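Local coordinates for F420-dependent methylenetetrahydromethanopterin dehydrogenase (Methanopyrus kandleri, PDB 1QV9), which catalyses the reversible reduction of methenyl-tetrahydromethanopterin to methylene-tetrahydromethanopterin with reduced coenzyme F420, a step of methanogenesis from carbon dioxide, at residues Leu262-Ala267 with Val272-Lys277; Glu193-Tyr198 with Lys256-Val261. One frame throughout, in Å; residues are numbered along the deposited sequence.

Interaction 1 (Leu262-Ala267 with Val272-Lys277); sequences LRTPHA and VLSKRK
An irregular antiparallel hairpin in the C-terminal tail, beyond helix 227-257, pairs Arg263 with Lys275 and closes toward its turn at His266 and Val272. Arg263 and Lys275 form a hydrogen-bonded pair: Arg263 N donates to Lys275 O at 3.0 Å in a fairly straight bond (167°), and Lys275 N in turn donates to Arg263 O. Closer to the turn, Leu273 N reaches Pro265 O at 2.8 Å. Between these bonds Thr264 CA approaches Leu273 O at 3.1 Å in a CA-H...O contact; that buried carbonyl oxygen has no conventional hydrogen-bond partner.

At the open end, Leu262 CB sits over the centre of one face of the Arg276 guanidinium, 3.8 Å from NH2. A bend at chi2 (-103°) turns the Arg276 chain back to bring this flat group against the leucine, and its NH2 is bonded to the carbonyls of Ala260 and Glu193. At the turn end, Val272 CG2 lies 3.8 Å from His266 CD2, the two side chains running side by side; Glu26 and Asp162 take ND1 and NE2 of the imidazole. Ala267 CB meets Leu273 CD1 at 4.1 Å.

On the Arg263 and Lys275 side, a water accepts from Arg263 NE and probably also donates to Arg276 O. Arg263 NH2 meets Glu136 (salt bridge) and Phe131 O of a second subunit; Lys275 NZ bonds to Glu130 O of that subunit and Glu280 O of its own chain. The single bridges and antiparallel course identify an irregular beta hairpin, here built into a subunit interface of the hexamer.

Interaction 2 (Glu193-Tyr198 with Lys256-Val261); sequences EFENPY and KSNDAV
A carboxylate lies against a methyl group here: Glu195 and Ala260 meet through an acid that makes its polar link across the contact by way of a water. The whole side chain of Glu195 passes over Ala260 CB, its own CB at 3.6 Å and its OE1 at 3.5 Å from that methyl. CG stands anti to the backbone N (chi1 -176°) and the chain runs on extended, which lays it alongside the alanine, with the carboxylate still against the methyl and OE2 turned toward Asn258. There OE2 comes within 4.0 Å of Asn258 CB, and the carboxylate and amide planes are inclined by 41°. The water donates to both Glu195 OE2, at 2.6 Å, and Asn258 O, at 2.7 Å.

Asn196 CB lies 3.6 Å from Asn258 ND2. Asn196 occupies the N-cap position of helix 197-223, whereas Asn258 follows the end of helix 227-257. That end is a Schellman motif with Asp259, at positive phi, as its C' residue: Asp259 N bonds to Lys256 O, and Ala260 N to Glu255 O. Glu255 also accepts the backbone N-H groups of Glu195 and Asn196 through its carboxylate, and Asn258 ND2 bonds to Ser257 O of a neighbouring subunit.

The donating water and the exposed position of Glu195 are consistent with an ionised carboxylate, packed on a methyl and joined through water to the carbonyl of Asn258, just beyond helix 227-257.

How the interactions relate
Both segments of interaction 2 precede those of interaction 1 in sequence, and the segments 256-261 and 262-267 are consecutive, so the chain leaving helix 227-257 passes directly from one contact into the other. Their centres are about 15 Å apart, and both lie to one side of the subunit's middle. Arg276 of interaction 1 joins them, its guanidinium reaching both segments of interaction 2. Interaction 2 brings together the start of helix 197-223 and the end of helix 227-257, while interaction 1 carries the C-terminal tail along helix 153-169. Both contacts border other subunits, tying the tail and helix ends into the hexamer.

Interaction 1 (Leu262-Ala267 with Val272-Lys277)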
loop_
_atom_site.group_PDB
_atom_site.type_symbol
_atom_site.label_atom_id
_atom_site.label_comp_id
_atom_site.label_asym_id
_atom_site.label_seq_id
_atom_site.Cartn_x
_atom_site.Cartn_y
_atom_site.Cartn_z
ATOM N N LEU A 262 11.959 -12.106 -16.252
ATOM C CA LEU A 262 12.118 -13.210 -17.176
ATOM C C LEU A 262 10.836 -13.462 -17.969
ATOM O O LEU A 262 9.719 -13.543 -17.388
ATOM C CB LEU A 262 12.482 -14.494 -16.421
ATOM C CG LEU A 262 12.638 -15.759 -17.262
ATOM C CD1 LEU A 262 13.861 -15.571 -18.192
ATOM C CD2 LEU A 262 12.908 -16.952 -16.340
ATOM N N ARG A 263 10.975 -13.577 -19.291
ATOM C CA ARG A 263 9.848 -13.931 -20.143
ATOM C C ARG A 263 10.323 -15.061 -21.057
ATOM O O ARG A 263 11.427 -14.989 -21.622
ATOM C CB ARG A 263 9.348 -12.752 -20.959
ATOM C CG ARG A 263 8.966 -11.557 -20.124
ATOM C CD ARG A 263 8.433 -10.369 -20.977
ATOM N NE ARG A 263 8.312 -9.231 -20.075
ATOM C CZ ARG A 263 7.248 -8.935 -19.327
ATOM N NH1 ARG A 263 7.324 -7.906 -18.495
ATOM N NH2 ARG A 263 6.106 -9.593 -19.472
ATOM N N THR A 264 9.526 -16.114 -21.173
ATOM C CA THR A 264 9.877 -17.286 -21.976
ATOM C C THR A 264 8.716 -17.668 -22.880
ATOM O O THR A 264 8.047 -18.682 -22.675
ATOM C CB THR A 264 10.294 -18.511 -21.086
ATOM O OG1 THR A 264 9.235 -18.855 -20.153
ATOM C CG2 THR A 264 11.565 -18.195 -20.331
ATOM N N PRO A 265 8.456 -16.840 -23.912
ATOM C CA PRO A 265 7.369 -17.082 -24.860
ATOM C C PRO A 265 7.707 -18.142 -25.885
ATOM O O PRO A 265 8.888 -18.430 -26.132
ATOM C CB PRO A 265 7.178 -15.729 -25.533
ATOM C CG PRO A 265 8.633 -15.244 -25.616
ATOM C CD PRO A 265 9.201 -15.610 -24.253
ATOM N N HIS A 266 6.665 -18.736 -26.452
ATOM C CA HIS A 266 6.833 -19.724 -27.516
ATOM C C HIS A 266 6.896 -19.050 -28.886
ATOM O O HIS A 266 6.180 -18.092 -29.141
ATOM C CB HIS A 266 5.640 -20.692 -27.533
ATOM C CG HIS A 266 5.578 -21.583 -26.340
ATOM N ND1 HIS A 266 4.749 -21.314 -25.270
ATOM C CD2 HIS A 266 6.241 -22.718 -26.033
ATOM C CE1 HIS A 266 4.902 -22.254 -24.355
ATOM N NE2 HIS A 266 5.801 -23.121 -24.791
ATOM N N ALA A 267 7.776 -19.557 -29.753
ATOM C CA ALA A 267 7.849 -19.082 -31.143
ATOM C C ALA A 267 6.745 -19.894 -31.853
ATOM O O ALA A 267 6.207 -20.846 -31.293
ATOM C CB ALA A 267 9.215 -19.426 -31.755
ATOM N N VAL A 272 10.944 -22.508 -27.279
ATOM C CA VAL A 272 10.790 -21.638 -26.107
ATOM C C VAL A 272 11.907 -20.617 -26.173
ATOM O O VAL A 272 13.105 -20.973 -26.127
ATOM C CB VAL A 272 10.882 -22.444 -24.780
ATOM C CG1 VAL A 272 10.807 -21.487 -23.584
ATOM C CG2 VAL A 272 9.742 -23.463 -24.701
ATOM N N LEU A 273 11.529 -19.359 -26.310
ATOM C CA LEU A 273 12.484 -18.271 -26.399
ATOM C C LEU A 273 12.715 -17.700 -25.005
ATOM O O LEU A 273 12.072 -18.120 -24.040
ATOM C CB LEU A 273 11.948 -17.181 -27.332
ATOM C CG LEU A 273 11.475 -17.664 -28.713
ATOM C CD1 LEU A 273 10.919 -16.503 -29.523
ATOM C CD2 LEU A 273 12.640 -18.335 -29.451
ATOM N N SER A 274 13.633 -16.747 -24.891
ATOM C CA SER A 274 13.888 -16.170 -23.584
ATOM C C SER A 274 14.397 -14.744 -23.666
ATOM O O SER A 274 15.074 -14.362 -24.630
ATOM C CB SER A 274 14.882 -17.055 -22.820
ATOM O OG SER A 274 15.153 -16.526 -21.544
ATOM N N LYS A 275 14.034 -13.934 -22.676
ATOM C CA LYS A 275 14.500 -12.553 -22.601
ATOM C C LYS A 275 14.379 -12.074 -21.163
ATOM O O LYS A 275 13.625 -12.669 -20.382
ATOM C CB LYS A 275 13.666 -11.629 -23.485
ATOM C CG LYS A 275 12.144 -11.645 -23.179
ATOM C CD LYS A 275 11.425 -10.583 -23.985
ATOM C CE LYS A 275 11.609 -9.162 -23.455
ATOM N NZ LYS A 275 10.957 -8.135 -24.371
ATOM N N ARG A 276 15.107 -11.008 -20.832
ATOM C CA ARG A 276 15.073 -10.386 -19.501
ATOM C C ARG A 276 14.789 -8.889 -19.591
ATOM O O ARG A 276 13.913 -8.363 -18.911
ATOM C CB ARG A 276 16.409 -10.564 -18.796
ATOM C CG ARG A 276 16.685 -11.932 -18.334
ATOM C CD ARG A 276 16.440 -11.982 -16.855
ATOM N NE ARG A 276 16.592 -13.334 -16.366
ATOM C CZ ARG A 276 16.056 -13.749 -15.233
ATOM N NH1 ARG A 276 16.222 -14.993 -14.851
ATOM N NH2 ARG A 276 15.349 -12.903 -14.493
ATOM N N LYS A 277 15.532 -8.169 -20.426
ATOM C CA LYS A 277 15.307 -6.740 -20.536
ATOM C C LYS A 277 14.022 -6.486 -21.305
ATOM O O LYS A 277 13.704 -7.172 -22.283
ATOM C CB LYS A 277 16.506 -6.071 -21.204
ATOM C CG LYS A 277 17.797 -6.278 -20.402
ATOM C CD LYS A 277 18.911 -5.400 -20.957
ATOM C CE LYS A 277 20.224 -5.643 -20.229
ATOM N NZ LYS A 277 20.134 -5.249 -18.795
HETATM O O HOH W 1 11.121 -8.762 -19.855
#

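Interaction 2 (Glu193-Tyr198 with Lys256-Val261)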
loop_
_atom_site.group_PDB
_atom_site.type_symbol
_atom_site.label_atom_id
_atom_site.label_comp_id
_atom_site.label_asym_id
_atom_site.label_seq_id
_atom_site.Cartn_x
_atom_site.Cartn_y
_atom_site.Cartn_z
ATOM N N GLU A 193 14.896 -18.237 -12.112
ATOM C CA GLU A 193 13.789 -17.298 -12.263
ATOM C C GLU A 193 14.082 -15.805 -11.981
ATOM O O GLU A 193 13.915 -14.921 -12.853
ATOM C CB GLU A 193 12.642 -17.796 -11.362
ATOM C CG GLU A 193 11.286 -17.047 -11.482
ATOM C CD GLU A 193 10.608 -17.284 -12.810
ATOM O OE1 GLU A 193 10.828 -18.357 -13.445
ATOM O OE2 GLU A 193 9.842 -16.387 -13.208
ATOM N N PHE A 194 14.576 -15.535 -10.781
ATOM C CA PHE A 194 14.778 -14.170 -10.334
ATOM C C PHE A 194 16.185 -13.614 -10.347
ATOM O O PHE A 194 17.123 -14.236 -9.812
ATOM C CB PHE A 194 14.246 -14.056 -8.895
ATOM C CG PHE A 194 12.770 -14.377 -8.774
ATOM C CD1 PHE A 194 11.835 -13.451 -9.196
ATOM C CD2 PHE A 194 12.330 -15.613 -8.285
ATOM C CE1 PHE A 194 10.459 -13.751 -9.142
ATOM C CE2 PHE A 194 10.978 -15.924 -8.230
ATOM C CZ PHE A 194 10.036 -14.996 -8.656
ATOM N N GLU A 195 16.340 -12.436 -10.930
ATOM C CA GLU A 195 17.648 -11.798 -10.908
ATOM C C GLU A 195 17.902 -11.200 -9.512
ATOM O O GLU A 195 19.008 -11.293 -8.962
ATOM C CB GLU A 195 17.717 -10.706 -11.958
ATOM C CG GLU A 195 19.123 -10.090 -11.999
ATOM C CD GLU A 195 19.304 -8.996 -13.029
ATOM O OE1 GLU A 195 19.390 -9.309 -14.244
ATOM O OE2 GLU A 195 19.373 -7.815 -12.616
ATOM N N ASN A 196 16.865 -10.626 -8.895
ATOM C CA ASN A 196 17.023 -10.029 -7.561
ATOM C C ASN A 196 16.792 -11.100 -6.493
ATOM O O ASN A 196 15.778 -11.777 -6.496
ATOM C CB ASN A 196 16.023 -8.890 -7.431
ATOM C CG ASN A 196 16.154 -8.153 -6.147
ATOM O OD1 ASN A 196 16.751 -7.070 -6.078
ATOM N ND2 ASN A 196 15.609 -8.726 -5.110
ATOM N N PRO A 197 17.725 -11.244 -5.549
ATOM C CA PRO A 197 17.524 -12.278 -4.547
ATOM C C PRO A 197 16.347 -12.074 -3.594
ATOM O O PRO A 197 15.758 -13.083 -3.164
ATOM C CB PRO A 197 18.886 -12.346 -3.849
ATOM C CG PRO A 197 19.397 -10.973 -3.931
ATOM C CD PRO A 197 18.977 -10.494 -5.319
ATOM N N TYR A 198 16.009 -10.820 -3.284
ATOM C CA TYR A 198 14.854 -10.575 -2.392
ATOM C C TYR A 198 13.569 -10.945 -3.136
ATOM O O TYR A 198 12.591 -11.358 -2.507
ATOM C CB TYR A 198 14.845 -9.139 -1.899
ATOM C CG TYR A 198 16.045 -8.890 -1.012
ATOM C CD1 TYR A 198 16.053 -9.349 0.311
ATOM C CD2 TYR A 198 17.204 -8.272 -1.504
ATOM C CE1 TYR A 198 17.215 -9.199 1.125
ATOM C CE2 TYR A 198 18.352 -8.116 -0.686
ATOM C CZ TYR A 198 18.343 -8.582 0.601
ATOM O OH TYR A 198 19.486 -8.431 1.352
ATOM N N LYS A 256 10.852 -5.864 -11.913
ATOM C CA LYS A 256 10.657 -4.720 -12.815
ATOM C C LYS A 256 11.651 -3.596 -12.483
ATOM O O LYS A 256 12.182 -2.930 -13.400
ATOM C CB LYS A 256 9.225 -4.159 -12.724
ATOM C CG LYS A 256 8.168 -5.087 -13.331
ATOM C CD LYS A 256 6.779 -4.460 -13.185
ATOM C CE LYS A 256 5.710 -5.394 -13.674
ATOM N NZ LYS A 256 4.339 -4.780 -13.403
ATOM N N SER A 257 11.920 -3.350 -11.205
ATOM C CA SER A 257 12.844 -2.280 -10.838
ATOM C C SER A 257 14.231 -2.511 -11.398
ATOM O O SER A 257 14.977 -1.547 -11.640
ATOM C CB SER A 257 12.904 -2.101 -9.314
ATOM O OG SER A 257 13.683 -3.093 -8.691
ATOM N N ASN A 258 14.578 -3.770 -11.610
ATOM C CA ASN A 258 15.889 -4.106 -12.164
ATOM C C ASN A 258 15.845 -4.375 -13.657
ATOM O O ASN A 258 16.856 -4.813 -14.214
ATOM C CB ASN A 258 16.431 -5.335 -11.471
ATOM C CG ASN A 258 16.912 -5.039 -10.086
ATOM O OD1 ASN A 258 17.773 -4.180 -9.892
ATOM N ND2 ASN A 258 16.380 -5.738 -9.116
ATOM N N ASP A 259 14.689 -4.138 -14.284
ATOM C CA ASP A 259 14.465 -4.440 -15.705
ATOM C C ASP A 259 14.998 -5.846 -15.976
ATOM O O ASP A 259 15.783 -6.115 -16.888
ATOM C CB ASP A 259 15.116 -3.397 -16.641
ATOM C CG ASP A 259 14.741 -3.639 -18.103
ATOM O OD1 ASP A 259 13.730 -4.333 -18.377
ATOM O OD2 ASP A 259 15.456 -3.112 -19.007
ATOM N N ALA A 260 14.541 -6.798 -15.169
ATOM C CA ALA A 260 15.016 -8.155 -15.268
ATOM C C ALA A 260 13.900 -9.187 -15.248
ATOM O O ALA A 260 14.120 -10.329 -14.856
ATOM C CB ALA A 260 16.002 -8.431 -14.096
ATOM N N VAL A 261 12.710 -8.792 -15.653
ATOM C CA VAL A 261 11.593 -9.742 -15.653
ATOM C C VAL A 261 11.779 -10.862 -16.702
ATOM O O VAL A 261 11.725 -10.607 -17.913
ATOM C CB VAL A 261 10.237 -9.032 -15.932
ATOM C CG1 VAL A 261 9.097 -10.097 -15.848
ATOM C CG2 VAL A 261 9.974 -7.885 -14.955
HETATM O O HOH W 2 19.354 -5.680 -14.017
#